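Local coordinates for takeout-like protein 1 (PDB 3E8T), which probably serves as a carrier of hydrophobic ligands in insects and here holds one ubiquinone-8 molecule in an elongated pocket, at residues D46-L51 and Q55-E60; G95-G100 and T161-G166; K144-T149 and K200-I205. One frame throughout, in Å; residues are numbered along the deposited sequence. Where two conformers were deposited one is given.

Interaction 1 of 3, residues D46-L51 and Q55-E60; sequences DFAFDL and QFTLKE. With UQ8 (Ubiquinone-8), chain B.
F49 and F56 meet through different first torsions: CG of F49 stands between its backbone N and carbonyl carbon (chi1 70°), whereas F56 places CG anti to the backbone N (chi1 -177°). These settings bring the CB of F56 over one face of the F49 ring, a CH-pi contact with that carbon 3.7 Å from the ring centroid. The two rings are near parallel, their planes 26° apart, but displaced laterally, with little ring-over-ring contact, and F49 CE2 approaches F56 CD2 to 3.4 Å.

Both residues belong to a beta hairpin of antiparallel strands. F47 with L58 and F49 with F56 are its hydrogen-bonded pairs, F49 N donating to F56 O at 2.9 Å, and all four side chains occupy the same face of the sheet. There F47 and L58 run side by side, CE2 of the ring 3.9 Å from CD2 of the leucine, while F47 and F49 also pack against helix 182-211. The ubiquinone tail adds to this apolar layer: its C40 methyl sits at the edge of the F49 ring, its C41 lies over a face of F56, and C45 comes within 3.4 Å of F56 CE1.

The opposite face is mixed: A48 CB touches the T57 methyl, while D50 OD1 takes a hydrogen bond of 2.9 Å from Q55 NE2, which comes from above the carboxylate plane although the oxygen lies in the amide plane. T57 OG1 hydrogen-bonds T98 on the next strand. Separately, where the chain turns a corner, E60 N donates to D46 OD1 at 3.1 Å.

The face of F47, F49, F56 and L58 is thus apolar, the other carries the polar side-chain bonds, and apolar contact holds the isoprenoid tail, consistent with a carrier of hydrophobic molecules.

Interaction 2 of 3, residues G95-G100 and T161-G166; sequences GHYTAG and TNLFNG
Y97 is the residue of 95-100 that reaches across to T161 and L163, and the strand around it is fastened residue by residue. G95 opens the segment with a backbone hydrogen bond to M114, in a conformation where a side chain would collide with the preceding carbonyl oxygen. H96 then forms a hydrogen bond through NE2 to the carboxylate of D111, a residue whose main-chain O is also hydrogen-bonded by ND2 of N162 in the opposing loop.

At Y97 the contact itself begins. Its chi1 of 82° places CG between the backbone N and the carbonyl carbon, and the phenol extends to the loop that follows strand 155-160. There OH donates a hydrogen bond of 2.7 Å to T161 O, approaching from above the carbonyl plane, 37° out of it. The same oxygen lies near the plane of the ring at its edge, 3.4 Å from CE2. L163 crosses the tyrosine at about a right angle and brings its CD2 methyl to 3.4 Å from Y97 OH.

Further along, A99 has a backbone hydrogen bond with G110 and lays its CB at the edge of the Y97 ring, in its plane. The loop has its own ties: T161 OG1 is hydrogen-bonded to Q113 N, L163 packs on helix 168-180, and G166 N closes a turn onto L163 O at 3.0 Å.

Y97 is buried, its side chain about 4 Å from the ubiquinone at nearest atoms. Pairing its hydroxyl with a main-chain carbonyl satisfies a polar group beside an apolar pocket, and joins the strand to the loop by one short bond.

Interaction 3 of 3, residues K144-T149 and K200-I205; sequences KKYTVT and KIFKNI. With UQ8 (Ubiquinone-8), chain B.
The carbonyl oxygen of K200 is gripped twice by N204: the backbone N donates in the usual helical fashion at 3.1 Å, and ND2 of the side chain adds a bond of 2.8 Å from the opposite face of the carbonyl plane. This doubled link lies on the long helix that a curved antiparallel sheet wraps, the fold of the juvenile hormone-binding protein family. N204 OD1 is occupied in turn by E37 N.

Across from the helix, strand 139-153 contributes Y146, whose ring meets F202 obliquely, the planes 36° apart. F202 holds CG anti to its backbone N (chi1 -180°), a setting that carries the ring off the helix to the strand, where one face meets Y146; Y146 CD2 sits over the centre of that face, 3.3 Å above the plane. Were F202 an alanine, the Y146 ring would probably lose its aromatic cover, and a gap would open between strand and helix at this surface contact. The rim of the phenylalanine comes near the main chain as well, with CZ 3.9 Å from K144 O. Y146 OH is hydrogen-bonded to E195, one of the ties of this ring to the helix.

I201 and I205 of the same helix touch the ubiquinone instead: CD1 of I201 lies 3.5 Å from ligand C18, and the CG2 methyl of I205 is 3.6 Å from C1M on the quinone ring.

All three contacts draw on one curved antiparallel sheet. Interactions 1 and 2 are neighbours, their centres about 12 Å apart, because strands 54-77 and 82-100 lie side by side: K59 N probably hydrogen-bonds to H96 O at 2.8 Å. Interaction 3 sits apart, about 20 Å from interaction 1 and about 30 Å from interaction 2 between centres. Along the chain interaction 1 closes before the others open, while the segments of interactions 2 and 3 alternate. Helix 182-211 supplies half of interaction 3 and also covers the hairpin of interaction 1. Ubiquinone touches interactions 1 and 3, its tail end near 55-60 and its quinone near 200-205: one elongated pocket is walled by contacts far apart.

Interaction 1 of 3, residues D46-L51 and Q55-E60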
# COMPACT_ATOMS: atom_id res chain seq x y z
N ASP A 46 -12.28 5.49 -5.23
CA ASP A 46 -12.55 5.00 -6.56
C ASP A 46 -11.46 5.44 -7.49
O ASP A 46 -11.00 6.59 -7.41
CB ASP A 46 -13.97 5.43 -6.99
CG ASP A 46 -15.10 4.75 -6.07
OD1 ASP A 46 -14.79 3.91 -5.19
OD2 ASP A 46 -16.32 5.02 -6.26
N PHE A 47 -10.99 4.54 -8.35
CA PHE A 47 -9.94 4.92 -9.27
C PHE A 47 -10.07 4.18 -10.58
O PHE A 47 -10.78 3.20 -10.68
CB PHE A 47 -8.52 4.81 -8.68
CG PHE A 47 -8.05 3.40 -8.43
CD1 PHE A 47 -7.27 2.74 -9.35
CD2 PHE A 47 -8.36 2.74 -7.29
CE1 PHE A 47 -6.88 1.43 -9.13
CE2 PHE A 47 -7.95 1.47 -7.07
CZ PHE A 47 -7.20 0.80 -7.98
N ALA A 48 -9.34 4.70 -11.56
CA ALA A 48 -9.32 4.11 -12.87
C ALA A 48 -7.94 4.26 -13.48
O ALA A 48 -7.17 5.16 -13.09
CB ALA A 48 -10.33 4.79 -13.75
N PHE A 49 -7.62 3.40 -14.44
CA PHE A 49 -6.41 3.58 -15.23
C PHE A 49 -6.63 3.05 -16.64
O PHE A 49 -7.53 2.28 -16.89
CB PHE A 49 -5.16 2.97 -14.54
CG PHE A 49 -5.13 1.46 -14.49
CD1 PHE A 49 -4.92 0.71 -15.63
CD2 PHE A 49 -5.30 0.78 -13.31
CE1 PHE A 49 -4.86 -0.64 -15.59
CE2 PHE A 49 -5.25 -0.61 -13.27
CZ PHE A 49 -5.01 -1.30 -14.38
N ASP A 50 -5.82 3.57 -17.55
CA ASP A 50 -5.81 3.18 -18.93
C ASP A 50 -4.32 3.06 -19.27
O ASP A 50 -3.63 4.06 -19.46
CB ASP A 50 -6.47 4.24 -19.79
CG ASP A 50 -6.60 3.83 -21.22
OD1 ASP A 50 -5.95 2.89 -21.66
OD2 ASP A 50 -7.39 4.47 -21.97
N LEU A 51 -3.82 1.83 -19.25
CA LEU A 51 -2.41 1.50 -19.38
C LEU A 51 -2.20 0.26 -20.22
O LEU A 51 -2.89 -0.74 -20.03
CB LEU A 51 -1.74 1.28 -18.02
CG LEU A 51 -1.75 2.45 -17.03
CD1 LEU A 51 -1.30 1.91 -15.67
CD2 LEU A 51 -0.84 3.62 -17.50
N GLN A 55 -8.18 -0.83 -20.00
CA GLN A 55 -8.96 0.13 -19.27
C GLN A 55 -9.60 -0.53 -18.07
O GLN A 55 -10.35 -1.49 -18.23
CB GLN A 55 -10.04 0.74 -20.14
CG GLN A 55 -9.47 1.57 -21.28
CD GLN A 55 -9.05 0.77 -22.48
OE1 GLN A 55 -9.78 -0.06 -22.98
NE2 GLN A 55 -7.81 1.00 -22.94
N PHE A 56 -9.28 -0.05 -16.87
CA PHE A 56 -9.69 -0.67 -15.63
C PHE A 56 -10.25 0.35 -14.67
O PHE A 56 -9.72 1.46 -14.58
CB PHE A 56 -8.46 -1.31 -14.99
CG PHE A 56 -8.73 -2.07 -13.72
CD1 PHE A 56 -9.21 -3.37 -13.75
CD2 PHE A 56 -8.46 -1.45 -12.48
CE1 PHE A 56 -9.45 -4.06 -12.48
CE2 PHE A 56 -8.68 -2.14 -11.28
CZ PHE A 56 -9.17 -3.40 -11.33
N THR A 57 -11.31 -0.02 -13.96
CA THR A 57 -11.82 0.79 -12.87
C THR A 57 -12.00 -0.10 -11.64
O THR A 57 -12.31 -1.30 -11.76
CB THR A 57 -13.13 1.47 -13.21
OG1 THR A 57 -14.18 0.52 -13.29
CG2 THR A 57 -13.05 2.27 -14.48
N LEU A 58 -11.83 0.50 -10.46
CA LEU A 58 -12.15 -0.18 -9.22
C LEU A 58 -12.88 0.77 -8.30
O LEU A 58 -12.37 1.86 -7.99
CB LEU A 58 -10.92 -0.72 -8.53
CG LEU A 58 -11.16 -1.65 -7.35
CD1 LEU A 58 -11.69 -3.00 -7.83
CD2 LEU A 58 -9.89 -1.83 -6.52
N LYS A 59 -14.07 0.34 -7.90
CA LYS A 59 -14.89 1.11 -6.97
C LYS A 59 -15.09 0.26 -5.72
O LYS A 59 -15.04 -0.97 -5.78
CB LYS A 59 -16.26 1.45 -7.61
CG LYS A 59 -16.13 2.35 -8.79
CD LYS A 59 -17.49 2.76 -9.30
CE LYS A 59 -17.48 3.23 -10.69
NZ LYS A 59 -18.87 3.23 -11.22
N GLU A 60 -15.32 0.91 -4.59
CA GLU A 60 -15.48 0.15 -3.34
C GLU A 60 -14.21 -0.65 -3.04
O GLU A 60 -14.31 -1.73 -2.47
CB GLU A 60 -16.70 -0.79 -3.33
CG GLU A 60 -18.10 -0.17 -3.42
CD GLU A 60 -19.17 -1.20 -3.06
OE1 GLU A 60 -19.45 -2.04 -3.93
OE2 GLU A 60 -19.67 -1.22 -1.90
C45 UQ8 B . -8.72 -6.73 -14.38
C44 UQ8 B . -7.33 -7.02 -14.98
C46 UQ8 B . -7.48 -8.01 -16.10
C43 UQ8 B . -6.34 -7.53 -13.95
C42 UQ8 B . -6.39 -6.70 -12.66
C41 UQ8 B . -5.80 -5.32 -12.93
C39 UQ8 B . -4.88 -4.91 -11.80
C40 UQ8 B . -5.11 -3.61 -11.02
C38 UQ8 B . -3.79 -5.67 -11.51
C37 UQ8 B . -2.88 -5.40 -10.49
C36 UQ8 B . -2.04 -6.67 -10.35
C34 UQ8 B . -1.10 -6.63 -9.16
C35 UQ8 B . -0.46 -7.83 -8.87
C33 UQ8 B . -0.97 -5.49 -8.38
C32 UQ8 B . -0.14 -5.27 -7.29
C31 UQ8 B . -0.78 -4.18 -6.40
C29 UQ8 B . 0.11 -3.73 -5.25
C30 UQ8 B . 1.62 -3.45 -5.49
C28 UQ8 B . -0.44 -3.57 -3.98
C27 UQ8 B . 0.27 -3.17 -2.85
C26 UQ8 B . -0.63 -2.39 -1.87
C24 UQ8 B . 0.10 -2.17 -0.53
C25 UQ8 B . 0.38 -3.35 0.40
C23 UQ8 B . 0.49 -0.90 -0.18
C22 UQ8 B . 1.15 -0.51 0.99
C21 UQ8 B . 1.56 0.96 0.93
C19 UQ8 B . 2.58 1.40 1.98
C20 UQ8 B . 3.08 2.82 1.76
C18 UQ8 B . 2.10 1.16 3.42
C17 UQ8 B . 3.11 1.70 4.44
C16 UQ8 B . 2.94 1.08 5.84
C14 UQ8 B . 3.70 1.94 6.85
C15 UQ8 B . 5.07 2.52 6.46
C13 UQ8 B . 3.17 2.22 8.11
C12 UQ8 B . 3.83 3.01 9.05
C11 UQ8 B . 3.46 2.67 10.51
C9 UQ8 B . 4.58 3.08 11.48
C10 UQ8 B . 5.56 4.10 10.86
C8 UQ8 B . 3.95 3.63 12.75
C7 UQ8 B . 4.15 5.14 12.92
C6 UQ8 B . 5.52 5.51 13.53
C1 UQ8 B . 6.26 6.57 12.98
C1M UQ8 B . 5.72 7.25 11.88
C2 UQ8 B . 7.50 6.95 13.49
O2 UQ8 B . 8.14 7.88 13.00
C3 UQ8 B . 8.04 6.28 14.57
O3 UQ8 B . 9.25 6.65 15.07
C3M UQ8 B . 9.10 7.72 16.00
C4 UQ8 B . 7.34 5.22 15.14
O4 UQ8 B . 7.89 4.57 16.21
C4M UQ8 B . 9.22 4.12 15.91
C5 UQ8 B . 6.10 4.84 14.62
O5 UQ8 B . 5.50 3.90 15.16

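Interaction 2 of 3, residues G95-G100 and T161-G166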
# COMPACT_ATOMS: atom_id res chain seq x y z
N GLY A 95 -12.92 -5.43 -4.71
CA GLY A 95 -13.80 -4.34 -5.07
C GLY A 95 -14.59 -4.62 -6.31
O GLY A 95 -14.53 -5.72 -6.86
N HIS A 96 -15.39 -3.65 -6.73
CA HIS A 96 -16.18 -3.74 -7.94
C HIS A 96 -15.38 -3.21 -9.09
O HIS A 96 -15.02 -2.01 -9.10
CB HIS A 96 -17.46 -2.91 -7.74
CG HIS A 96 -18.29 -2.76 -8.95
ND1 HIS A 96 -19.15 -1.69 -9.11
CD2 HIS A 96 -18.34 -3.46 -10.09
CE1 HIS A 96 -19.75 -1.80 -10.30
NE2 HIS A 96 -19.28 -2.89 -10.90
N TYR A 97 -15.01 -4.08 -10.03
CA TYR A 97 -14.14 -3.69 -11.14
C TYR A 97 -14.90 -3.64 -12.45
O TYR A 97 -15.94 -4.26 -12.62
CB TYR A 97 -12.94 -4.70 -11.32
CG TYR A 97 -13.32 -5.93 -12.10
CD1 TYR A 97 -13.04 -6.01 -13.44
CD2 TYR A 97 -14.02 -6.96 -11.54
CE1 TYR A 97 -13.50 -7.04 -14.19
CE2 TYR A 97 -14.50 -7.98 -12.31
CZ TYR A 97 -14.24 -8.00 -13.64
OH TYR A 97 -14.73 -9.01 -14.43
N THR A 98 -14.30 -2.87 -13.36
CA THR A 98 -14.64 -3.00 -14.77
C THR A 98 -13.35 -3.14 -15.55
O THR A 98 -12.31 -2.61 -15.14
CB THR A 98 -15.51 -1.89 -15.36
OG1 THR A 98 -14.74 -0.70 -15.49
CG2 THR A 98 -16.77 -1.65 -14.55
N ALA A 99 -13.41 -3.86 -16.65
CA ALA A 99 -12.27 -4.03 -17.52
C ALA A 99 -12.74 -3.96 -18.97
O ALA A 99 -13.78 -4.52 -19.35
CB ALA A 99 -11.59 -5.37 -17.23
N GLY A 100 -11.88 -3.38 -19.82
CA GLY A 100 -12.09 -3.35 -21.23
C GLY A 100 -10.75 -3.24 -21.94
O GLY A 100 -9.74 -2.96 -21.32
N THR A 161 -15.15 -11.76 -11.35
CA THR A 161 -16.45 -12.27 -11.74
C THR A 161 -17.05 -11.50 -12.89
O THR A 161 -16.70 -10.37 -13.18
CB THR A 161 -17.45 -12.29 -10.56
OG1 THR A 161 -17.92 -10.98 -10.31
CG2 THR A 161 -16.81 -12.89 -9.31
N ASN A 162 -17.94 -12.17 -13.60
CA ASN A 162 -18.62 -11.62 -14.77
C ASN A 162 -17.65 -11.04 -15.78
O ASN A 162 -17.92 -10.01 -16.41
CB ASN A 162 -19.64 -10.60 -14.37
CG ASN A 162 -20.60 -10.24 -15.51
OD1 ASN A 162 -21.02 -11.12 -16.26
ND2 ASN A 162 -20.96 -8.98 -15.60
N LEU A 163 -16.57 -11.78 -16.05
CA LEU A 163 -15.85 -11.56 -17.29
C LEU A 163 -16.70 -12.07 -18.44
O LEU A 163 -17.42 -13.06 -18.33
CB LEU A 163 -14.53 -12.36 -17.30
CG LEU A 163 -13.44 -11.90 -16.31
CD1 LEU A 163 -12.40 -12.97 -16.20
CD2 LEU A 163 -12.84 -10.56 -16.78
N PHE A 164 -16.59 -11.39 -19.57
CA PHE A 164 -17.11 -11.89 -20.85
C PHE A 164 -18.57 -12.26 -20.81
O PHE A 164 -19.00 -13.31 -21.33
CB PHE A 164 -16.31 -13.10 -21.39
CG PHE A 164 -14.85 -12.80 -21.55
CD1 PHE A 164 -14.41 -11.97 -22.55
CD2 PHE A 164 -13.93 -13.28 -20.66
CE1 PHE A 164 -13.08 -11.63 -22.65
CE2 PHE A 164 -12.62 -12.98 -20.78
CZ PHE A 164 -12.18 -12.15 -21.77
N ASN A 165 -19.35 -11.42 -20.17
CA ASN A 165 -20.81 -11.64 -20.20
C ASN A 165 -21.20 -12.94 -19.58
O ASN A 165 -22.24 -13.51 -19.94
CB ASN A 165 -21.36 -11.55 -21.65
CG ASN A 165 -20.73 -10.38 -22.46
OD1 ASN A 165 -19.90 -10.55 -23.40
ND2 ASN A 165 -21.13 -9.19 -22.11
N GLY A 166 -20.43 -13.43 -18.64
CA GLY A 166 -20.76 -14.69 -17.99
C GLY A 166 -20.33 -15.95 -18.69
O GLY A 166 -20.66 -17.06 -18.25

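Interaction 3 of 3, residues K144-T149 and K200-I205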
# COMPACT_ATOMS: atom_id res chain seq x y z
N LYS A 144 7.15 15.06 4.06
CA LYS A 144 7.06 15.95 2.91
C LYS A 144 6.69 15.17 1.65
O LYS A 144 5.63 15.45 1.02
CB LYS A 144 8.37 16.70 2.71
CG LYS A 144 8.73 17.61 3.88
CD LYS A 144 7.70 18.70 4.15
CE LYS A 144 8.14 19.59 5.30
NZ LYS A 144 7.17 20.75 5.51
N LYS A 145 7.52 14.26 1.22
CA LYS A 145 7.28 13.52 -0.02
C LYS A 145 7.62 12.06 0.24
O LYS A 145 8.29 11.74 1.23
CB LYS A 145 8.18 14.05 -1.17
CG LYS A 145 7.88 15.45 -1.53
CD LYS A 145 8.67 16.03 -2.71
CE LYS A 145 8.49 15.29 -4.01
NZ LYS A 145 9.28 16.01 -5.09
N TYR A 146 7.16 11.20 -0.65
CA TYR A 146 7.52 9.82 -0.59
C TYR A 146 7.65 9.23 -1.96
O TYR A 146 7.09 9.74 -2.97
CB TYR A 146 6.49 9.01 0.23
CG TYR A 146 5.16 8.89 -0.46
CD1 TYR A 146 4.85 7.80 -1.25
CD2 TYR A 146 4.23 9.93 -0.36
CE1 TYR A 146 3.65 7.73 -1.92
CE2 TYR A 146 3.01 9.85 -1.02
CZ TYR A 146 2.74 8.75 -1.79
OH TYR A 146 1.52 8.71 -2.43
N THR A 147 8.35 8.10 -2.01
CA THR A 147 8.33 7.19 -3.15
C THR A 147 8.11 5.77 -2.67
O THR A 147 8.52 5.44 -1.57
CB THR A 147 9.64 7.20 -3.93
OG1 THR A 147 10.70 6.75 -3.12
CG2 THR A 147 9.98 8.60 -4.44
N VAL A 148 7.43 4.96 -3.48
CA VAL A 148 7.23 3.58 -3.15
C VAL A 148 7.52 2.75 -4.38
O VAL A 148 7.11 3.11 -5.50
CB VAL A 148 5.82 3.32 -2.64
CG1 VAL A 148 5.72 1.93 -2.08
CG2 VAL A 148 5.41 4.33 -1.61
N THR A 149 8.17 1.63 -4.17
CA THR A 149 8.33 0.59 -5.16
C THR A 149 7.88 -0.75 -4.55
O THR A 149 7.83 -0.90 -3.35
CB THR A 149 9.75 0.47 -5.67
OG1 THR A 149 10.59 0.13 -4.59
CG2 THR A 149 10.23 1.79 -6.33
N LYS A 200 -3.14 7.37 0.57
CA LYS A 200 -3.97 7.41 1.76
C LYS A 200 -3.17 7.11 3.02
O LYS A 200 -3.32 7.79 4.04
CB LYS A 200 -5.12 6.40 1.64
CG LYS A 200 -6.16 6.44 2.74
CD LYS A 200 -7.50 5.99 2.21
CE LYS A 200 -8.56 5.99 3.28
NZ LYS A 200 -9.93 5.82 2.68
N ILE A 201 -2.36 6.07 2.97
CA ILE A 201 -1.52 5.73 4.10
C ILE A 201 -0.55 6.86 4.44
O ILE A 201 -0.40 7.23 5.61
CB ILE A 201 -0.78 4.41 3.86
CG1 ILE A 201 -1.79 3.26 3.70
CG2 ILE A 201 0.21 4.09 4.97
CD1 ILE A 201 -1.29 2.04 3.05
N PHE A 202 0.11 7.43 3.44
CA PHE A 202 1.02 8.53 3.70
C PHE A 202 0.33 9.71 4.35
O PHE A 202 0.84 10.32 5.29
CB PHE A 202 1.68 8.98 2.38
CG PHE A 202 2.64 10.10 2.54
CD1 PHE A 202 3.91 9.89 3.01
CD2 PHE A 202 2.25 11.39 2.22
CE1 PHE A 202 4.79 10.95 3.13
CE2 PHE A 202 3.13 12.43 2.36
CZ PHE A 202 4.39 12.19 2.80
N LYS A 203 -0.83 10.09 3.84
CA LYS A 203 -1.54 11.22 4.41
C LYS A 203 -1.84 10.96 5.89
O LYS A 203 -1.73 11.86 6.72
CB LYS A 203 -2.81 11.48 3.62
CG LYS A 203 -3.63 12.64 4.07
CD LYS A 203 -4.88 12.68 3.29
CE LYS A 203 -5.84 11.63 3.77
NZ LYS A 203 -6.63 11.05 2.65
N ASN A 204 -2.24 9.74 6.25
CA ASN A 204 -2.54 9.40 7.63
C ASN A 204 -1.33 9.39 8.54
O ASN A 204 -1.37 9.93 9.66
CB ASN A 204 -3.31 8.09 7.67
CG ASN A 204 -4.79 8.30 7.37
OD1 ASN A 204 -5.56 8.66 8.26
ND2 ASN A 204 -5.20 8.09 6.13
N ILE A 205 -0.22 8.81 8.08
CA ILE A 205 1.01 8.85 8.90
C ILE A 205 1.51 10.28 9.07
O ILE A 205 1.92 10.68 10.18
CB ILE A 205 2.13 7.96 8.35
CG1 ILE A 205 1.67 6.52 8.12
CG2 ILE A 205 3.33 8.02 9.26
CD1 ILE A 205 2.69 5.75 7.17
C45 UQ8 B . -8.72 -6.73 -14.38
C44 UQ8 B . -7.33 -7.02 -14.98
C46 UQ8 B . -7.48 -8.01 -16.10
C43 UQ8 B . -6.34 -7.53 -13.95
C42 UQ8 B . -6.39 -6.70 -12.66
C41 UQ8 B . -5.80 -5.32 -12.93
C39 UQ8 B . -4.88 -4.91 -11.80
C40 UQ8 B . -5.11 -3.61 -11.02
C38 UQ8 B . -3.79 -5.67 -11.51
C37 UQ8 B . -2.88 -5.40 -10.49
C36 UQ8 B . -2.04 -6.67 -10.35
C34 UQ8 B . -1.10 -6.63 -9.16
C35 UQ8 B . -0.46 -7.83 -8.87
C33 UQ8 B . -0.97 -5.49 -8.38
C32 UQ8 B . -0.14 -5.27 -7.29
C31 UQ8 B . -0.78 -4.18 -6.40
C29 UQ8 B . 0.11 -3.73 -5.25
C30 UQ8 B . 1.62 -3.45 -5.49
C28 UQ8 B . -0.44 -3.57 -3.98
C27 UQ8 B . 0.27 -3.17 -2.85
C26 UQ8 B . -0.63 -2.39 -1.87
C24 UQ8 B . 0.10 -2.17 -0.53
C25 UQ8 B . 0.38 -3.35 0.40
C23 UQ8 B . 0.49 -0.90 -0.18
C22 UQ8 B . 1.15 -0.51 0.99
C21 UQ8 B . 1.56 0.96 0.93
C19 UQ8 B . 2.58 1.40 1.98
C20 UQ8 B . 3.08 2.82 1.76
C18 UQ8 B . 2.10 1.16 3.42
C17 UQ8 B . 3.11 1.70 4.44
C16 UQ8 B . 2.94 1.08 5.84
C14 UQ8 B . 3.70 1.94 6.85
C15 UQ8 B . 5.07 2.52 6.46
C13 UQ8 B . 3.17 2.22 8.11
C12 UQ8 B . 3.83 3.01 9.05
C11 UQ8 B . 3.46 2.67 10.51
C9 UQ8 B . 4.58 3.08 11.48
C10 UQ8 B . 5.56 4.10 10.86
C8 UQ8 B . 3.95 3.63 12.75
C7 UQ8 B . 4.15 5.14 12.92
C6 UQ8 B . 5.52 5.51 13.53
C1 UQ8 B . 6.26 6.57 12.98
C1M UQ8 B . 5.72 7.25 11.88
C2 UQ8 B . 7.50 6.95 13.49
O2 UQ8 B . 8.14 7.88 13.00
C3 UQ8 B . 8.04 6.28 14.57
O3 UQ8 B . 9.25 6.65 15.07
C3M UQ8 B . 9.10 7.72 16.00
C4 UQ8 B . 7.34 5.22 15.14
O4 UQ8 B . 7.89 4.57 16.21
C4M UQ8 B . 9.22 4.12 15.91
C5 UQ8 B . 6.10 4.84 14.62
O5 UQ8 B . 5.50 3.90 15.16